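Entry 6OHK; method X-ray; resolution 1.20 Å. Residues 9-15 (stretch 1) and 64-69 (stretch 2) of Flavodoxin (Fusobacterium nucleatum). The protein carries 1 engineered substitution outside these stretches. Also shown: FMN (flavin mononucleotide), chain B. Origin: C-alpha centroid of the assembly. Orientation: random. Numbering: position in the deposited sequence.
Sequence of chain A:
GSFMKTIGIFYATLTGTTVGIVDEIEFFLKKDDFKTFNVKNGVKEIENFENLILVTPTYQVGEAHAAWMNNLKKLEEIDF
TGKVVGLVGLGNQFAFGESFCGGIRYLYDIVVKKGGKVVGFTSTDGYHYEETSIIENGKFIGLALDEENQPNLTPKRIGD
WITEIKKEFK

Stretch 1 9-15: IFYATLT
Stretch 2, residues 64-69: AHAAWM

The imidazole of His65 works on two fronts at once: it caps the helix that follows it and spreads its ring against the loop that carries the flavin phosphate. His65 occupies the N-cap position, with phi/psi of -57/151°, chi1 t (-177°) and chi2 -78°. This folds the ring back so that His65 ND1 accepts a hydrogen bond from Ala67 N at 2.9 Å, with a nearly straight N-H...acceptor angle of 168°. With ND1 engaged by the helix, the other ring nitrogen faces stretch 1, His65 NE2 lying 3.0 Å from Thr13 O.

Stretch 1 leaves a strand (Ile9 to Tyr11) and continues in extended form through Ala12 (-139/160°) and Thr13 (-152/143°) before psi falls to -56° at Leu14. Stretch 2 enters its helix at Ala66, and the His65 carbonyl O receives Met69 N at 3.0 Å and, weakly, Trp68 N at 2.9 Å. The register is set by Ala12 and His65, whose CA atoms are 6.4 Å apart.

Ala12 points its CB toward stretch 2, over one face of the His65 ring. The methyl carbon CB of Ala12 lies 3.5 Å from His65 CG and 3.8 Å from the ring centroid, 26° off the normal, a CH-pi contact. The same Ala12 CB packs 3.8 Å from Trp68 CD1 and 4.3 Å from Ala67 CB, so a single small methyl meets three side chains of stretch 2. Leu14 N sits near the plane of the imidazole, at its edge, 3.6 Å from His65 CD2.

The buried Trp68 (chi1 m, -79°; chi2 113°) leaves its CA sideways, but its indole extends closer to the strand. Trp68 CZ2 approaches Phe10 O to 3.6 Å at the ring edge, while Trp68 CH2 packs 3.8 Å from Phe10 CB. Phe10 directs CB toward the helix, yet with chi1 m (-69°) its ring leads away, leaving the base of the side chain to meet the indole. Trp68 NE1 is hydrogen-bonded elsewhere in the structure, which satisfies its polar group in this buried setting.

The contact is compact, burying 287 Å² in total, summed over both sides. The CA-to-CB bond of Thr13 (chi1 t) points away from stretch 2, and Thr13 OG1 donates to FMN O1P at 2.7 Å. Leu14 N and Thr15 N both donate to FMN O2P, at 2.9 and 3.1 Å, and Thr15 OG1 (chi1 p) donates to FMN O3P at 2.6 Å, consistent with cofactor binding by a flavodoxin.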

ATOM      1  N   ILE A   9      -7.361  -6.549  -1.681  1.00  8.59           N
ATOM      2  CA  ILE A   9      -6.047  -6.127  -2.151  1.00  7.77           C
ATOM      3  C   ILE A   9      -6.225  -5.439  -3.490  1.00  8.03           C
ATOM      4  O   ILE A   9      -6.751  -6.048  -4.436  1.00  9.29           O
ATOM      5  CB  ILE A   9      -5.112  -7.334  -2.293  1.00  8.60           C
ATOM      6  CG1 ILE A   9      -5.055  -8.141  -0.997  1.00 10.14           C
ATOM      7  CG2 ILE A   9      -3.738  -6.876  -2.753  1.00 10.15           C
ATOM      8  CD1 ILE A   9      -4.308  -9.450  -1.149  1.00 12.92           C
ATOM      9  N   PHE A  10      -5.815  -4.190  -3.583  1.00  7.54           N
ATOM     10  CA  PHE A  10      -5.986  -3.378  -4.786  1.00  7.36           C
ATOM     11  C   PHE A  10      -4.623  -2.874  -5.225  1.00  7.55           C
ATOM     12  O   PHE A  10      -3.893  -2.322  -4.406  1.00  7.86           O
ATOM     13  CB  PHE A  10      -6.886  -2.194  -4.480  1.00  7.91           C
ATOM     14  CG  PHE A  10      -8.319  -2.608  -4.208  1.00  8.24           C
ATOM     15  CD1 PHE A  10      -8.718  -3.102  -2.957  1.00  8.11           C
ATOM     16  CD2 PHE A  10      -9.259  -2.563  -5.217  1.00  8.65           C
ATOM     17  CE1 PHE A  10      -9.998  -3.539  -2.759  1.00  9.14           C
ATOM     18  CE2 PHE A  10     -10.557  -2.999  -5.008  1.00  9.10           C
ATOM     19  CZ  PHE A  10     -10.912  -3.482  -3.793  1.00  9.67           C
ATOM     20  N   TYR A  11      -4.266  -3.102  -6.488  1.00  7.53           N
ATOM     21  CA  TYR A  11      -2.940  -2.730  -6.974  1.00  7.49           C
ATOM     22  C   TYR A  11      -3.038  -2.140  -8.367  1.00  7.77           C
ATOM     23  O   TYR A  11      -4.042  -2.296  -9.061  1.00  8.77           O
ATOM     24  CB  TYR A  11      -1.975  -3.931  -6.951  1.00  8.61           C
ATOM     25  CG  TYR A  11      -2.236  -4.903  -8.048  1.00  9.68           C
ATOM     26  CD1 TYR A  11      -3.223  -5.867  -7.934  1.00 10.93           C
ATOM     27  CD2 TYR A  11      -1.511  -4.849  -9.243  1.00 10.74           C
ATOM     28  CE1 TYR A  11      -3.493  -6.742  -8.973  1.00 12.95           C
ATOM     29  CE2 TYR A  11      -1.787  -5.725 -10.288  1.00 13.67           C
ATOM     30  CZ  TYR A  11      -2.778  -6.663 -10.135  1.00 12.79           C
ATOM     31  OH  TYR A  11      -3.009  -7.521 -11.242  1.00 16.20           O
ATOM     32  N   ALA A  12      -1.930  -1.543  -8.801  1.00  8.19           N
ATOM     33  CA  ALA A  12      -1.716  -1.172 -10.185  1.00  8.73           C
ATOM     34  C   ALA A  12      -0.284  -1.509 -10.529  1.00  8.43           C
ATOM     35  O   ALA A  12       0.564  -1.602  -9.654  1.00  9.14           O
ATOM     36  CB  ALA A  12      -1.962   0.320 -10.393  1.00 11.51           C
ATOM     37  N   THR A  13      -0.007  -1.633 -11.823  1.00  9.18           N
ATOM     38  CA  THR A  13       1.359  -1.921 -12.283  1.00  9.92           C
ATOM     39  C   THR A  13       1.563  -1.366 -13.675  1.00  9.17           C
ATOM     40  O   THR A  13       0.633  -1.388 -14.483  1.00 10.09           O
ATOM     41  CB  THR A  13       1.648  -3.429 -12.267  1.00  9.43           C
ATOM     42  OG1 THR A  13       3.030  -3.670 -12.539  1.00  9.81           O
ATOM     43  CG2 THR A  13       0.829  -4.174 -13.301  1.00 12.51           C
ATOM     44  N   LEU A  14       2.763  -0.842 -13.956  1.00  8.62           N
ATOM     45  CA  LEU A  14       3.130  -0.537 -15.340  1.00  9.29           C
ATOM     46  C   LEU A  14       3.944  -1.664 -15.955  1.00 10.34           C
ATOM     47  O   LEU A  14       3.568  -2.194 -17.010  1.00 12.65           O
ATOM     48  CB  LEU A  14       3.898   0.773 -15.423  1.00 10.57           C
ATOM     49  CG  LEU A  14       4.308   1.181 -16.842  1.00 11.86           C
ATOM     50  CD1 LEU A  14       3.109   1.490 -17.726  1.00 13.61           C
ATOM     51  CD2 LEU A  14       5.286   2.355 -16.782  1.00 14.46           C
ATOM     52  N   THR A  15       5.051  -2.039 -15.325  1.00  9.42           N
ATOM     53  CA  THR A  15       5.945  -3.029 -15.899  1.00  9.91           C
ATOM     54  C   THR A  15       5.966  -4.371 -15.198  1.00 10.83           C
ATOM     55  O   THR A  15       6.796  -5.227 -15.562  1.00 12.87           O
ATOM     56  CB  THR A  15       7.351  -2.454 -16.078  1.00 10.85           C
ATOM     57  OG1 THR A  15       7.829  -1.831 -14.881  1.00 11.74           O
ATOM     58  CG2 THR A  15       7.390  -1.425 -17.194  1.00 12.56           C
ATOM     59  N   ALA A  64       1.295   8.190  -7.568  1.00 10.06           N
ATOM     60  CA  ALA A  64       0.915   6.790  -7.727  1.00  9.47           C
ATOM     61  C   ALA A  64       0.819   6.465  -9.216  1.00  9.43           C
ATOM     62  O   ALA A  64       0.901   7.344 -10.080  1.00 10.79           O
ATOM     63  CB  ALA A  64      -0.417   6.545  -7.021  1.00 10.45           C
ATOM     64  N   HIS A  65       0.624   5.199  -9.537  1.00  9.52           N
ATOM     65  CA  HIS A  65       0.362   4.804 -10.912  1.00 10.04           C
ATOM     66  C   HIS A  65      -0.866   5.546 -11.428  1.00 10.01           C
ATOM     67  O   HIS A  65      -1.777   5.861 -10.669  1.00 10.06           O
ATOM     68  CB  HIS A  65       0.125   3.300 -10.904  1.00 10.09           C
ATOM     69  CG  HIS A  65      -0.088   2.683 -12.257  1.00  9.50           C
ATOM     70  ND1 HIS A  65      -1.274   2.759 -12.943  1.00 10.73           N
ATOM     71  CD2 HIS A  65       0.743   1.921 -13.001  1.00 12.74           C
ATOM     72  CE1 HIS A  65      -1.162   2.095 -14.075  1.00 11.55           C
ATOM     73  NE2 HIS A  65       0.056   1.578 -14.133  1.00 13.51           N
ATOM     74  N   ALA A  66      -0.897   5.788 -12.741  1.00 10.58           N
ATOM     75  CA  ALA A  66      -1.995   6.530 -13.352  1.00 11.61           C
ATOM     76  C   ALA A  66      -3.351   5.933 -13.037  1.00 11.88           C
ATOM     77  O   ALA A  66      -4.332   6.677 -12.941  1.00 12.38           O
ATOM     78  CB  ALA A  66      -1.812   6.604 -14.870  1.00 13.70           C
ATOM     79  N   ALA A  67      -3.463   4.605 -12.947  1.00 11.39           N
ATOM     80  CA  ALA A  67      -4.776   4.028 -12.666  1.00 11.25           C
ATOM     81  C   ALA A  67      -5.269   4.404 -11.283  1.00 10.93           C
ATOM     82  O   ALA A  67      -6.471   4.548 -11.082  1.00 14.07           O
ATOM     83  CB  ALA A  67      -4.744   2.522 -12.830  1.00 12.35           C
ATOM     84  N   TRP A  68      -4.378   4.586 -10.311  1.00  9.67           N
ATOM     85  CA  TRP A  68      -4.778   5.167  -9.038  1.00  8.58           C
ATOM     86  C   TRP A  68      -5.070   6.658  -9.198  1.00  9.36           C
ATOM     87  O   TRP A  68      -6.117   7.134  -8.732  1.00 10.37           O
ATOM     88  CB  TRP A  68      -3.689   4.964  -7.978  1.00  8.54           C
ATOM     89  CG  TRP A  68      -3.630   3.631  -7.346  1.00  7.91           C
ATOM     90  CD1 TRP A  68      -2.633   2.711  -7.475  1.00  8.38           C
ATOM     91  CD2 TRP A  68      -4.602   3.071  -6.478  1.00  8.14           C
ATOM     92  NE1 TRP A  68      -2.929   1.602  -6.698  1.00  8.82           N
ATOM     93  CE2 TRP A  68      -4.133   1.805  -6.081  1.00  8.51           C
ATOM     94  CE3 TRP A  68      -5.822   3.522  -5.983  1.00  8.72           C
ATOM     95  CZ2 TRP A  68      -4.827   1.017  -5.188  1.00  9.23           C
ATOM     96  CZ3 TRP A  68      -6.517   2.739  -5.106  1.00  9.53           C
ATOM     97  CH2 TRP A  68      -6.026   1.485  -4.732  1.00  9.47           C
ATOM     98  N   MET A  69      -4.169   7.410  -9.833  1.00 10.47           N
ATOM     99  CA  MET A  69      -4.351   8.857  -9.921  1.00 10.72           C
ATOM    100  C   MET A  69      -5.668   9.200 -10.604  1.00 10.84           C
ATOM    101  O   MET A  69      -6.372  10.126 -10.179  1.00 12.37           O
ATOM    102  CB  MET A  69      -3.167   9.496 -10.656  1.00 11.02           C
ATOM    103  CG  MET A  69      -1.819   9.272  -9.997  1.00 12.60           C
ATOM    104  SD  MET A  69      -1.693   9.886  -8.285  1.00 12.44           S
ATOM    105  CE  MET A  69      -1.785  11.641  -8.535  1.00 15.42           C
TER
HETATM  106  N1  FMN B 201      10.273   5.288  -7.848  1.00  9.33           N
HETATM  107  C2  FMN B 201      10.122   6.151  -6.750  1.00 10.02           C
HETATM  108  O2  FMN B 201      10.322   5.780  -5.641  1.00 10.44           O
HETATM  109  N3  FMN B 201       9.748   7.513  -7.021  1.00 10.07           N
HETATM  110  C4  FMN B 201       9.529   8.041  -8.264  1.00 10.98           C
HETATM  111  O4  FMN B 201       9.207   9.208  -8.354  1.00 11.46           O
HETATM  112  C4A FMN B 201       9.709   7.153  -9.358  1.00  9.96           C
HETATM  113  N5  FMN B 201       9.512   7.634 -10.651  1.00 12.37           N
HETATM  114  C5A FMN B 201       9.774   6.710 -11.700  1.00 11.08           C
HETATM  115  C6  FMN B 201       9.720   7.183 -13.025  1.00 12.84           C
HETATM  116  C7  FMN B 201       9.949   6.317 -14.075  1.00 13.43           C
HETATM  117  C7M FMN B 201       9.777   6.944 -15.468  1.00 19.64           C
HETATM  118  C8  FMN B 201      10.335   5.007 -13.830  1.00 12.81           C
HETATM  119  C8M FMN B 201      10.539   4.084 -15.013  1.00 15.14           C
HETATM  120  C9  FMN B 201      10.397   4.539 -12.519  1.00 11.64           C
HETATM  121  C9A FMN B 201      10.148   5.391 -11.473  1.00  9.60           C
HETATM  122  N10 FMN B 201      10.218   4.886 -10.113  1.00  9.23           N
HETATM  123  C10 FMN B 201      10.051   5.802  -9.096  1.00  9.38           C
HETATM  124  C1' FMN B 201      10.574   3.494  -9.844  1.00  9.92           C
HETATM  125  C2' FMN B 201       9.353   2.547 -10.047  1.00  8.73           C
HETATM  126  O2' FMN B 201       8.266   2.885  -9.204  1.00  9.39           O
HETATM  127  C3' FMN B 201       9.782   1.111  -9.697  1.00  8.80           C
HETATM  128  O3' FMN B 201      10.701   0.696 -10.688  1.00 10.43           O
HETATM  129  C4' FMN B 201       8.663   0.080  -9.555  1.00  9.44           C
HETATM  130  O4' FMN B 201       9.237  -1.135  -9.086  1.00 10.72           O
HETATM  131  C5' FMN B 201       7.917  -0.178 -10.858  1.00  8.72           C
HETATM  132  O5' FMN B 201       6.800  -0.999 -10.558  1.00  9.05           O
HETATM  133  P   FMN B 201       5.942  -1.665 -11.743  1.00  8.55           P
HETATM  134  O1P FMN B 201       4.891  -2.460 -11.002  1.00  8.39           O
HETATM  135  O2P FMN B 201       5.358  -0.617 -12.626  1.00  9.13           O
HETATM  136  O3P FMN B 201       6.897  -2.569 -12.533  1.00  9.31           O